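Local atomic coordinates of 5-carboxymethyl-2-hydroxymuconate semialdehyde dehydrogenase (Thermus thermophilus, PDB entry 2D4E), a protein that probably oxidises 5-carboxymethyl-2-hydroxymuconate semialdehyde to the corresponding acid with NAD as cofactor, as a tetrameric member of the aldehyde dehydrogenase family. Residues C[109-121]-C[337-349]. Sequence-based numbering, arbitrary orientation.
With NA (sodium ion), chain I.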
loop_
_atom_site.group_PDB
_atom_site.type_symbol
_atom_site.label_atom_id
_atom_site.label_comp_id
_atom_site.label_asym_id
_atom_site.label_seq_id
_atom_site.Cartn_x
_atom_site.Cartn_y
_atom_site.Cartn_z
ATOM N N MET C 109 -0.281 41.131 -8.212
ATOM C CA MET C 109 1.141 41.231 -7.941
ATOM C C MET C 109 1.965 40.349 -8.880
ATOM O O MET C 109 2.885 40.825 -9.552
ATOM C CB MET C 109 1.414 40.837 -6.490
ATOM C CG MET C 109 2.838 41.061 -6.049
ATOM S SD MET C 109 3.019 40.724 -4.293
ATOM C CE MET C 109 2.018 42.032 -3.605
ATOM N N GLU C 110 1.631 39.064 -8.931
ATOM C CA GLU C 110 2.371 38.144 -9.780
ATOM C C GLU C 110 2.179 38.464 -11.262
ATOM O O GLU C 110 3.087 38.265 -12.072
ATOM C CB GLU C 110 1.953 36.702 -9.479
ATOM C CG GLU C 110 2.606 35.669 -10.382
ATOM C CD GLU C 110 2.632 34.282 -9.763
ATOM O OE1 GLU C 110 2.751 33.299 -10.523
ATOM O OE2 GLU C 110 2.548 34.176 -8.520
ATOM N N CYS C 111 1.002 38.966 -11.612
ATOM C CA CYS C 111 0.721 39.327 -12.993
ATOM C C CYS C 111 1.664 40.456 -13.423
ATOM O O CYS C 111 2.340 40.366 -14.449
ATOM C CB CYS C 111 -0.733 39.778 -13.123
ATOM S SG CYS C 111 -1.156 40.427 -14.742
ATOM N N LEU C 112 1.711 41.514 -12.620
ATOM C CA LEU C 112 2.571 42.656 -12.905
ATOM C C LEU C 112 4.048 42.282 -12.960
ATOM O O LEU C 112 4.791 42.765 -13.811
ATOM C CB LEU C 112 2.393 43.731 -11.828
ATOM C CG LEU C 112 1.050 44.454 -11.716
ATOM C CD1 LEU C 112 1.118 45.470 -10.585
ATOM C CD2 LEU C 112 0.733 45.150 -13.030
ATOM N N ASP C 113 4.455 41.418 -12.036
ATOM C CA ASP C 113 5.837 40.981 -11.880
ATOM C C ASP C 113 6.331 39.948 -12.897
ATOM O O ASP C 113 7.472 40.025 -13.355
ATOM C CB ASP C 113 5.996 40.429 -10.452
ATOM C CG ASP C 113 7.426 40.499 -9.927
ATOM O OD1 ASP C 113 8.288 41.129 -10.572
ATOM O OD2 ASP C 113 7.680 39.928 -8.839
ATOM N N ALA C 114 5.476 38.994 -13.265
ATOM C CA ALA C 114 5.884 37.931 -14.182
ATOM C C ALA C 114 5.272 37.913 -15.584
ATOM O O ALA C 114 5.599 37.037 -16.384
ATOM C CB ALA C 114 5.681 36.576 -13.510
ATOM N N GLY C 115 4.375 38.852 -15.875
ATOM C CA GLY C 115 3.798 38.935 -17.210
ATOM C C GLY C 115 2.724 37.984 -17.720
ATOM O O GLY C 115 2.393 38.039 -18.908
ATOM N N GLN C 116 2.173 37.115 -16.876
ATOM C CA GLN C 116 1.127 36.209 -17.347
ATOM C C GLN C 116 -0.219 36.934 -17.319
ATOM O O GLN C 116 -0.405 37.869 -16.543
ATOM C CB GLN C 116 1.052 34.951 -16.467
ATOM C CG GLN C 116 2.291 34.045 -16.503
ATOM C CD GLN C 116 2.618 33.515 -17.896
ATOM O OE1 GLN C 116 1.723 33.237 -18.692
ATOM N NE2 GLN C 116 3.906 33.350 -18.180
ATOM N N VAL C 117 -1.157 36.509 -18.159
ATOM C CA VAL C 117 -2.469 37.150 -18.189
ATOM C C VAL C 117 -3.144 37.002 -16.829
ATOM O O VAL C 117 -3.147 35.923 -16.240
ATOM C CB VAL C 117 -3.365 36.552 -19.291
ATOM C CG1 VAL C 117 -2.732 36.793 -20.652
ATOM C CG2 VAL C 117 -3.558 35.081 -19.061
ATOM N N LEU C 118 -3.725 38.095 -16.343
ATOM C CA LEU C 118 -4.355 38.119 -15.028
ATOM C C LEU C 118 -5.273 36.956 -14.674
ATOM O O LEU C 118 -5.131 36.370 -13.600
ATOM C CB LEU C 118 -5.097 39.446 -14.818
ATOM C CG LEU C 118 -5.550 39.736 -13.378
ATOM C CD1 LEU C 118 -4.353 39.663 -12.416
ATOM C CD2 LEU C 118 -6.203 41.118 -13.311
ATOM N N ARG C 119 -6.208 36.608 -15.550
ATOM C CA ARG C 119 -7.117 35.502 -15.239
ATOM C C ARG C 119 -6.377 34.180 -14.994
ATOM O O ARG C 119 -6.763 33.398 -14.122
ATOM C CB ARG C 119 -8.166 35.321 -16.351
ATOM C CG ARG C 119 -7.605 34.905 -17.706
ATOM C CD ARG C 119 -8.729 34.754 -18.728
ATOM N NE ARG C 119 -8.229 34.358 -20.040
ATOM C CZ ARG C 119 -7.563 35.160 -20.867
ATOM N NH1 ARG C 119 -7.322 36.423 -20.530
ATOM N NH2 ARG C 119 -7.148 34.701 -22.040
ATOM N N ILE C 120 -5.317 33.930 -15.756
ATOM C CA ILE C 120 -4.557 32.705 -15.573
ATOM C C ILE C 120 -3.835 32.749 -14.225
ATOM O O ILE C 120 -3.792 31.759 -13.502
ATOM C CB ILE C 120 -3.545 32.499 -16.724
ATOM C CG1 ILE C 120 -4.302 32.265 -18.034
ATOM C CG2 ILE C 120 -2.652 31.306 -16.436
ATOM C CD1 ILE C 120 -5.260 31.084 -18.007
ATOM N N VAL C 121 -3.282 33.906 -13.879
ATOM C CA VAL C 121 -2.597 34.041 -12.604
ATOM C C VAL C 121 -3.601 33.886 -11.467
ATOM O O VAL C 121 -3.275 33.336 -10.413
ATOM C CB VAL C 121 -1.903 35.415 -12.457
ATOM C CG1 VAL C 121 -1.189 35.482 -11.105
ATOM C CG2 VAL C 121 -0.902 35.634 -13.604
ATOM N N PRO C 337 -1.009 41.989 -20.227
ATOM C CA PRO C 337 -1.478 41.007 -19.242
ATOM C C PRO C 337 -2.797 41.389 -18.572
ATOM O O PRO C 337 -3.589 40.518 -18.221
ATOM C CB PRO C 337 -0.326 40.944 -18.235
ATOM C CG PRO C 337 0.871 41.250 -19.071
ATOM C CD PRO C 337 0.375 42.399 -19.931
ATOM N N LEU C 338 -3.024 42.686 -18.392
ATOM C CA LEU C 338 -4.242 43.174 -17.749
ATOM C C LEU C 338 -5.432 43.352 -18.694
ATOM O O LEU C 338 -6.512 43.761 -18.265
ATOM C CB LEU C 338 -3.951 44.494 -17.030
ATOM C CG LEU C 338 -2.910 44.390 -15.906
ATOM C CD1 LEU C 338 -2.574 45.778 -15.356
ATOM C CD2 LEU C 338 -3.450 43.501 -14.801
ATOM N N ASP C 339 -5.233 43.043 -19.972
ATOM C CA ASP C 339 -6.298 43.146 -20.971
ATOM C C ASP C 339 -7.020 41.798 -21.086
ATOM O O ASP C 339 -6.435 40.806 -21.517
ATOM C CB ASP C 339 -5.700 43.548 -22.324
ATOM C CG ASP C 339 -6.740 43.638 -23.438
ATOM O OD1 ASP C 339 -6.365 44.059 -24.554
ATOM O OD2 ASP C 339 -7.921 43.285 -23.216
ATOM N N PRO C 340 -8.304 41.742 -20.697
ATOM C CA PRO C 340 -9.047 40.477 -20.782
ATOM C C PRO C 340 -9.068 39.795 -22.154
ATOM O O PRO C 340 -9.375 38.607 -22.251
ATOM C CB PRO C 340 -10.448 40.853 -20.278
ATOM C CG PRO C 340 -10.524 42.341 -20.499
ATOM C CD PRO C 340 -9.146 42.806 -20.125
ATOM N N GLU C 341 -8.725 40.535 -23.204
ATOM C CA GLU C 341 -8.712 39.976 -24.557
ATOM C C GLU C 341 -7.395 39.282 -24.906
ATOM O O GLU C 341 -7.329 38.520 -25.869
ATOM C CB GLU C 341 -8.977 41.076 -25.587
ATOM C CG GLU C 341 -10.376 41.644 -25.525
ATOM C CD GLU C 341 -11.423 40.588 -25.798
ATOM O OE1 GLU C 341 -11.479 40.094 -26.948
ATOM O OE2 GLU C 341 -12.180 40.248 -24.859
ATOM N N THR C 342 -6.357 39.552 -24.123
ATOM C CA THR C 342 -5.035 38.978 -24.354
ATOM C C THR C 342 -4.967 37.468 -24.137
ATOM O O THR C 342 -5.555 36.944 -23.191
ATOM C CB THR C 342 -3.992 39.632 -23.428
ATOM O OG1 THR C 342 -3.962 41.046 -23.661
ATOM C CG2 THR C 342 -2.605 39.032 -23.674
ATOM N N GLU C 343 -4.247 36.772 -25.015
ATOM C CA GLU C 343 -4.075 35.329 -24.884
ATOM C C GLU C 343 -2.601 35.059 -24.612
ATOM O O GLU C 343 -2.251 34.162 -23.841
ATOM C CB GLU C 343 -4.523 34.600 -26.155
ATOM C CG GLU C 343 -6.021 34.709 -26.424
ATOM C CD GLU C 343 -6.442 33.982 -27.685
ATOM O OE1 GLU C 343 -7.132 32.946 -27.578
ATOM O OE2 GLU C 343 -6.073 34.444 -28.784
ATOM N N VAL C 344 -1.738 35.840 -25.253
ATOM C CA VAL C 344 -0.300 35.714 -25.062
ATOM C C VAL C 344 0.276 37.064 -24.653
ATOM O O VAL C 344 0.110 38.066 -25.353
ATOM C CB VAL C 344 0.411 35.214 -26.348
ATOM C CG1 VAL C 344 1.913 35.469 -26.257
ATOM C CG2 VAL C 344 0.161 33.727 -26.528
ATOM N N GLY C 345 0.939 37.078 -23.502
ATOM C CA GLY C 345 1.542 38.296 -22.996
ATOM C C GLY C 345 3.028 38.353 -23.294
ATOM O O GLY C 345 3.520 37.608 -24.140
ATOM N N PRO C 346 3.771 39.232 -22.606
ATOM C CA PRO C 346 5.210 39.389 -22.802
ATOM C C PRO C 346 6.043 38.396 -21.997
ATOM O O PRO C 346 5.582 37.854 -20.990
ATOM C CB PRO C 346 5.452 40.813 -22.345
ATOM C CG PRO C 346 4.538 40.902 -21.154
ATOM C CD PRO C 346 3.264 40.221 -21.636
ATOM N N LEU C 347 7.271 38.170 -22.453
ATOM C CA LEU C 347 8.178 37.274 -21.766
ATOM C C LEU C 347 8.702 37.998 -20.534
ATOM O O LEU C 347 8.642 39.230 -20.444
ATOM C CB LEU C 347 9.321 36.850 -22.693
ATOM C CG LEU C 347 8.830 36.151 -23.964
ATOM C CD1 LEU C 347 10.006 35.608 -24.749
ATOM C CD2 LEU C 347 7.880 35.011 -23.583
ATOM N N ILE C 348 9.214 37.218 -19.593
ATOM C CA ILE C 348 9.697 37.715 -18.315
ATOM C C ILE C 348 10.707 38.860 -18.266
ATOM O O ILE C 348 10.566 39.780 -17.458
ATOM C CB ILE C 348 10.274 36.544 -17.480
ATOM C CG1 ILE C 348 10.579 37.009 -16.054
ATOM C CG2 ILE C 348 11.517 35.986 -18.154
ATOM C CD1 ILE C 348 9.340 37.453 -15.283
ATOM N N HIS C 349 11.713 38.822 -19.129
ATOM C CA HIS C 349 12.762 39.827 -19.078
ATOM C C HIS C 349 13.385 39.996 -20.461
ATOM O O HIS C 349 13.382 39.060 -21.260
ATOM C CB HIS C 349 13.803 39.329 -18.060
ATOM C CG HIS C 349 14.832 40.340 -17.668
ATOM N ND1 HIS C 349 15.913 40.654 -18.466
ATOM C CD2 HIS C 349 14.969 41.077 -16.539
ATOM C CE1 HIS C 349 16.671 41.539 -17.843
ATOM N NE2 HIS C 349 16.121 41.813 -16.672
HETATM NA NA NA I . 9.471 41.098 -12.733
HETATM O O HOH W 1 11.093 40.684 -14.542
#
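Arg119 reaches Thr342 because its CG sits between the backbone N and the carbonyl carbon (chi1 65°) while the chain from CG to NE runs extended and the last torsion swings the guanidinium aside, bringing it edge first to the 337-349 loop. There NH1 and NH2 close end-on upon a single acceptor, Thr342 O, at 3.2 Å from NH1 and 3.0 Å from NH2. The carbonyl oxygen lies in the guanidinium plane, and Val117 CG2 rests over one face of the group, offset toward its rim. An alanine in place of Arg119 would probably leave Thr342 O without both of these donors and take away the flat group that packs on Val117 CG2. Thr342 points its own hydroxyl elsewhere, to His336 O, which leaves CG2 to meet Val117 CG1 at 3.8 Å.

How a loop can be fitted to a break between helices is well illustrated here: in this aldehyde dehydrogenase fold, the loop between helices 315-331 and 350-365 meets the junction of helices 103-114 and 118-136. The first of these ends at Gly115, whose positive phi turns the chain, and Val117 is the N-cap residue of the second. Pro337 fills the bend: its CB approaches Gln116 O and Cys111 SG, its CG approaches Gly115 O, and its carbonyl accepts a nearly straight bond from Leu118 N (3.1 Å, 173° at the hydrogen). A type I turn from Asp339, whose OD2 accepts from Glu341 N in an Asx turn, presents Thr342 O to Arg119.

Leu338 reaches back with its branched end, CD2 touching both Cys111 SG (3.8 Å) and Leu118 CD2, while helix 12-24 packs against the same side chain. At the far end, Ile348 CD1 lies against Ala114 CA and Asp113 O. The latter oxygen and Asp113 OD1 both bind sodium, whose site Ser46, Leu47 and Trp200 complete, and a sodium-bound water donates to Ile348 O (3.1 Å).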